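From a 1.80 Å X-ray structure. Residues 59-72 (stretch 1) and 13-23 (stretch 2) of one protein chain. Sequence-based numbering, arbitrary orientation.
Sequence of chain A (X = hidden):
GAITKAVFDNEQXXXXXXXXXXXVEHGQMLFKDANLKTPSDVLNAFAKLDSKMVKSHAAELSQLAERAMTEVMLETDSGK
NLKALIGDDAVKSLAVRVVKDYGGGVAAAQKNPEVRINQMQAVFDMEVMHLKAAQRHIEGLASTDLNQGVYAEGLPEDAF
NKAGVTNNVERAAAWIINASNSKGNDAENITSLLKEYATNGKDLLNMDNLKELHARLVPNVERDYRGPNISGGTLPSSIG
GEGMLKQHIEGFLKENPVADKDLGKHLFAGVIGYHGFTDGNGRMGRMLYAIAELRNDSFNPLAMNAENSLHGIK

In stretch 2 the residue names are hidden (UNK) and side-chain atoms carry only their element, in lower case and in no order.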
# COMPACT_ATOMS: atom_id res chain seq x y z
N ALA A 59 5.04 9.07 -29.78
CA ALA A 59 5.20 7.96 -28.83
C ALA A 59 6.35 8.21 -27.87
O ALA A 59 6.19 8.13 -26.65
CB ALA A 59 5.41 6.63 -29.59
N GLU A 60 7.52 8.52 -28.41
CA GLU A 60 8.65 8.83 -27.56
C GLU A 60 8.40 10.06 -26.69
O GLU A 60 8.77 10.10 -25.51
CB GLU A 60 9.92 9.03 -28.38
CG GLU A 60 11.14 9.15 -27.51
CD GLU A 60 12.43 9.28 -28.29
OE1 GLU A 60 12.42 9.11 -29.53
OE2 GLU A 60 13.45 9.56 -27.63
N LEU A 61 7.75 11.07 -27.25
CA LEU A 61 7.51 12.27 -26.47
C LEU A 61 6.60 11.99 -25.28
O LEU A 61 6.75 12.59 -24.23
CB LEU A 61 6.89 13.36 -27.35
CG LEU A 61 7.91 13.93 -28.35
CD1 LEU A 61 7.17 14.81 -29.37
CD2 LEU A 61 9.02 14.76 -27.68
N SER A 62 5.65 11.08 -25.46
CA SER A 62 4.80 10.68 -24.34
C SER A 62 5.65 10.03 -23.24
O SER A 62 5.45 10.30 -22.06
CB SER A 62 3.72 9.72 -24.82
OG SER A 62 2.89 9.34 -23.73
N GLN A 63 6.57 9.15 -23.62
CA GLN A 63 7.46 8.49 -22.64
C GLN A 63 8.30 9.52 -21.90
O GLN A 63 8.42 9.48 -20.67
CB GLN A 63 8.40 7.51 -23.34
CG GLN A 63 7.70 6.29 -23.96
CD GLN A 63 8.63 5.47 -24.85
OE1 GLN A 63 9.45 6.02 -25.58
NE2 GLN A 63 8.50 4.15 -24.78
N LEU A 64 8.90 10.42 -22.66
CA LEU A 64 9.80 11.41 -22.10
C LEU A 64 9.04 12.38 -21.19
O LEU A 64 9.53 12.71 -20.12
CB LEU A 64 10.50 12.18 -23.22
CG LEU A 64 11.45 13.28 -22.77
CD1 LEU A 64 12.57 12.75 -21.84
CD2 LEU A 64 12.05 14.02 -23.98
N ALA A 65 7.84 12.79 -21.58
CA ALA A 65 7.06 13.68 -20.72
C ALA A 65 6.75 12.99 -19.40
O ALA A 65 6.83 13.59 -18.32
CB ALA A 65 5.77 14.13 -21.40
N GLU A 66 6.37 11.72 -19.49
CA GLU A 66 6.06 10.97 -18.29
C GLU A 66 7.30 10.83 -17.40
O GLU A 66 7.22 11.03 -16.18
CB GLU A 66 5.52 9.60 -18.70
CG GLU A 66 5.20 8.70 -17.54
CD GLU A 66 4.71 7.34 -18.01
OE1 GLU A 66 3.72 7.30 -18.77
OE2 GLU A 66 5.34 6.33 -17.63
N ARG A 67 8.44 10.49 -17.98
CA ARG A 67 9.68 10.39 -17.19
C ARG A 67 10.01 11.71 -16.50
O ARG A 67 10.39 11.72 -15.31
CB ARG A 67 10.88 9.99 -18.05
CG ARG A 67 10.86 8.59 -18.62
CD ARG A 67 12.14 8.33 -19.42
NE ARG A 67 13.29 8.11 -18.55
CZ ARG A 67 14.53 7.89 -18.98
NH1 ARG A 67 14.81 7.89 -20.27
NH2 ARG A 67 15.51 7.68 -18.12
N ALA A 68 9.90 12.82 -17.23
CA ALA A 68 10.33 14.11 -16.67
C ALA A 68 9.35 14.58 -15.60
O ALA A 68 9.75 15.08 -14.53
CB ALA A 68 10.45 15.20 -17.78
N MET A 69 8.06 14.42 -15.86
CA MET A 69 7.05 14.73 -14.83
C MET A 69 7.23 13.91 -13.56
O MET A 69 7.11 14.44 -12.43
CB MET A 69 5.67 14.47 -15.38
CG MET A 69 5.44 15.43 -16.50
SD MET A 69 4.63 16.80 -15.78
CE MET A 69 3.03 16.25 -16.36
N THR A 70 7.53 12.64 -13.74
CA THR A 70 7.74 11.76 -12.59
C THR A 70 8.92 12.25 -11.76
O THR A 70 8.84 12.35 -10.53
CB THR A 70 8.01 10.31 -13.03
OG1 THR A 70 6.87 9.82 -13.72
CG2 THR A 70 8.29 9.39 -11.81
N GLU A 71 10.03 12.53 -12.43
CA GLU A 71 11.23 13.04 -11.74
C GLU A 71 10.94 14.36 -11.02
O GLU A 71 11.34 14.53 -9.89
CB GLU A 71 12.39 13.25 -12.73
CG GLU A 71 12.92 11.89 -13.20
CD GLU A 71 13.85 12.01 -14.38
OE1 GLU A 71 14.33 13.12 -14.64
OE2 GLU A 71 14.09 10.98 -15.04
N VAL A 72 10.24 15.28 -11.67
CA VAL A 72 9.90 16.53 -10.98
C VAL A 72 9.08 16.19 -9.74
O VAL A 72 9.32 16.74 -8.66
CB VAL A 72 9.10 17.49 -11.88
CG1 VAL A 72 8.58 18.67 -11.05
CG2 VAL A 72 9.99 17.99 -13.01
N UNK A 13 19.38 6.49 -31.41
CA UNK A 13 18.00 6.13 -31.67
C UNK A 13 17.14 6.15 -30.42
O UNK A 13 17.67 6.27 -29.31
N UNK A 14 15.83 6.02 -30.57
CA UNK A 14 14.92 6.02 -29.43
C UNK A 14 15.31 4.97 -28.38
O UNK A 14 15.28 5.24 -27.18
c UNK A 14 11.10 5.23 -29.18
c UNK A 14 12.51 5.57 -28.71
n UNK A 14 10.13 5.29 -28.25
o UNK A 14 10.88 4.92 -30.35
c UNK A 14 13.48 5.81 -29.88
N UNK A 15 15.65 3.77 -28.84
CA UNK A 15 16.00 2.67 -27.93
C UNK A 15 17.20 3.02 -27.07
O UNK A 15 17.24 2.72 -25.88
c UNK A 15 16.27 1.40 -28.70
N UNK A 16 18.20 3.65 -27.68
CA UNK A 16 19.36 4.15 -26.94
C UNK A 16 18.90 5.22 -25.92
O UNK A 16 19.26 5.17 -24.75
c UNK A 16 20.38 4.74 -27.92
o UNK A 16 22.33 6.17 -29.40
c UNK A 16 22.66 5.81 -28.27
n UNK A 16 23.92 5.86 -27.84
c UNK A 16 21.63 5.30 -27.26
N UNK A 17 18.09 6.17 -26.36
CA UNK A 17 17.70 7.29 -25.50
C UNK A 17 16.91 6.82 -24.30
O UNK A 17 16.99 7.42 -23.23
n UNK A 17 15.92 9.74 -28.81
c UNK A 17 17.78 9.08 -27.32
n UNK A 17 17.18 9.57 -30.74
c UNK A 17 16.02 9.44 -30.10
c UNK A 17 17.02 10.21 -27.97
n UNK A 17 14.95 9.03 -30.77
c UNK A 17 16.93 8.35 -26.29
N UNK A 18 16.12 5.76 -24.46
CA UNK A 18 15.31 5.25 -23.36
C UNK A 18 16.13 4.63 -22.23
O UNK A 18 15.66 4.53 -21.09
c UNK A 18 12.24 3.91 -25.28
c UNK A 18 14.31 4.22 -23.89
c UNK A 18 13.07 4.89 -24.46
c UNK A 18 12.26 5.52 -23.31
N UNK A 19 17.36 4.22 -22.54
CA UNK A 19 18.21 3.59 -21.55
C UNK A 19 19.05 4.59 -20.76
O UNK A 19 19.78 4.19 -19.85
o UNK A 19 20.58 0.85 -23.83
c UNK A 19 19.13 2.56 -22.22
n UNK A 19 18.80 0.11 -24.98
c UNK A 19 18.42 1.52 -23.06
c UNK A 19 19.36 0.79 -23.99
N UNK A 20 18.97 5.87 -21.10
CA UNK A 20 19.68 6.90 -20.33
C UNK A 20 19.27 6.79 -18.87
O UNK A 20 18.28 6.14 -18.53
o UNK A 20 17.95 8.55 -20.73
c UNK A 20 19.36 8.32 -20.82
c UNK A 20 19.81 8.52 -22.27
N UNK A 21 20.01 7.44 -17.99
CA UNK A 21 19.74 7.26 -16.57
C UNK A 21 18.57 8.13 -16.11
O UNK A 21 17.96 7.84 -15.09
c UNK A 21 21.00 7.54 -15.74
o UNK A 21 21.60 8.76 -16.12
N UNK A 22 18.24 9.18 -16.85
CA UNK A 22 17.11 10.04 -16.47
C UNK A 22 16.57 10.82 -17.65
O UNK A 22 17.13 10.78 -18.76
o UNK A 22 18.26 12.11 -15.95
c UNK A 22 17.55 11.03 -15.39
N UNK A 23 15.50 11.57 -17.41
CA UNK A 23 14.87 12.34 -18.47
C UNK A 23 15.79 13.44 -18.98
O UNK A 23 15.65 13.90 -20.11
c UNK A 23 13.57 12.97 -17.96
o UNK A 23 13.83 14.01 -17.01
O HOH W 1 15.01 6.48 -15.20

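Position 13 has backbone atoms and nothing beyond CA, so it is Gly13. An ideal CB here would have nothing of stretch 1 within 5.5 Å; the absence of a side chain is read from the atoms, not forced by this contact.

Position 14 carries three carbons in a row, the third bearing one oxygen and one nitrogen: a terminal amide, hence Gln14. CA-to-CB points toward the helix of stretch 1, and the extended chain (chi1 and chi2 both t) brings NE2 to 2.9 Å from Gln63 OE1, a hydrogen bond with an angle of 140°.

Position 15 has a single carbon, directed away from stretch 1, and is Ala15. Position 16 again shows three carbons ending in one oxygen and one nitrogen; this is Gln16, whose side chain is out of reach of stretch 1.

At position 17 three carbons lead to a nitrogen, then to a carbon holding two more nitrogens. That guanidinium identifies Arg17. Its CB points sideways, but the end of the chain comes nearer and meets Glu60 as a two-pronged salt bridge: NE to Glu60 OE2 at 2.7 Å and NH2 to Glu60 OE1 at 2.8 Å, with angles of 175° and 169°. Glu60 OE2 lies near the guanidinium plane, where the N-H bonds of the guanidinium point.

Position 18 has four carbons forked at the second and no polar atom, which gives Leu18; its CD1 lies 3.5 Å from Gln63 OE1. Position 19 has three carbons with a terminal oxygen and nitrogen. This is Gln19, poorly ordered, its CA-to-CB bond directed away, touching nothing on stretch 1.

The side chain of position 20 is one carbon bearing an oxygen and a second carbon, so it is Thr20. Arg67 reaches it twice, with NH2 donating to Thr20 O and NH1 to Thr20 OG1, both at 3.2 Å.

Position 21 is one carbon followed by one oxygen, Ser21. Its CA-to-CB bond points away, yet a water links its backbone O (3.3 Å) to Arg67 NH2 (3.2 Å from the water oxygen). Position 22 has the same two atoms, and is Ser22; its CB is 3.5 Å from Glu71 OE2, while the side chain caps a backbone nitrogen just past the stretch.

Position 23 also has one carbon and one oxygen and is Ser23. Its OG donates to Glu71 OE1 at 2.6 Å, and its backbone N donates to Glu71 OE2 at 2.8 Å, with a weak additional bond to Glu71 OE1 at 3.4 Å. The small side chain sits as a knob among Leu64, Arg67, Ala68 and Glu71, with OG 3.5 Å from Ala68 CA.

The two helix axes run nearly parallel (6°) but come no closer than 11.6 Å, a gap bridged by long polar side chains. Farther along, past the loop, the start of the next helix closes in: CA of Ala68 and CA of Ser23 are 5.2 Å apart. Arg67 and Glu71 bind backbone as well as hydroxyl groups there, while Glu60 and Gln63 hold the helix. Together the stretches bury 605 Å².

Stretch 2 (13-23) GQAQRLQTSSS
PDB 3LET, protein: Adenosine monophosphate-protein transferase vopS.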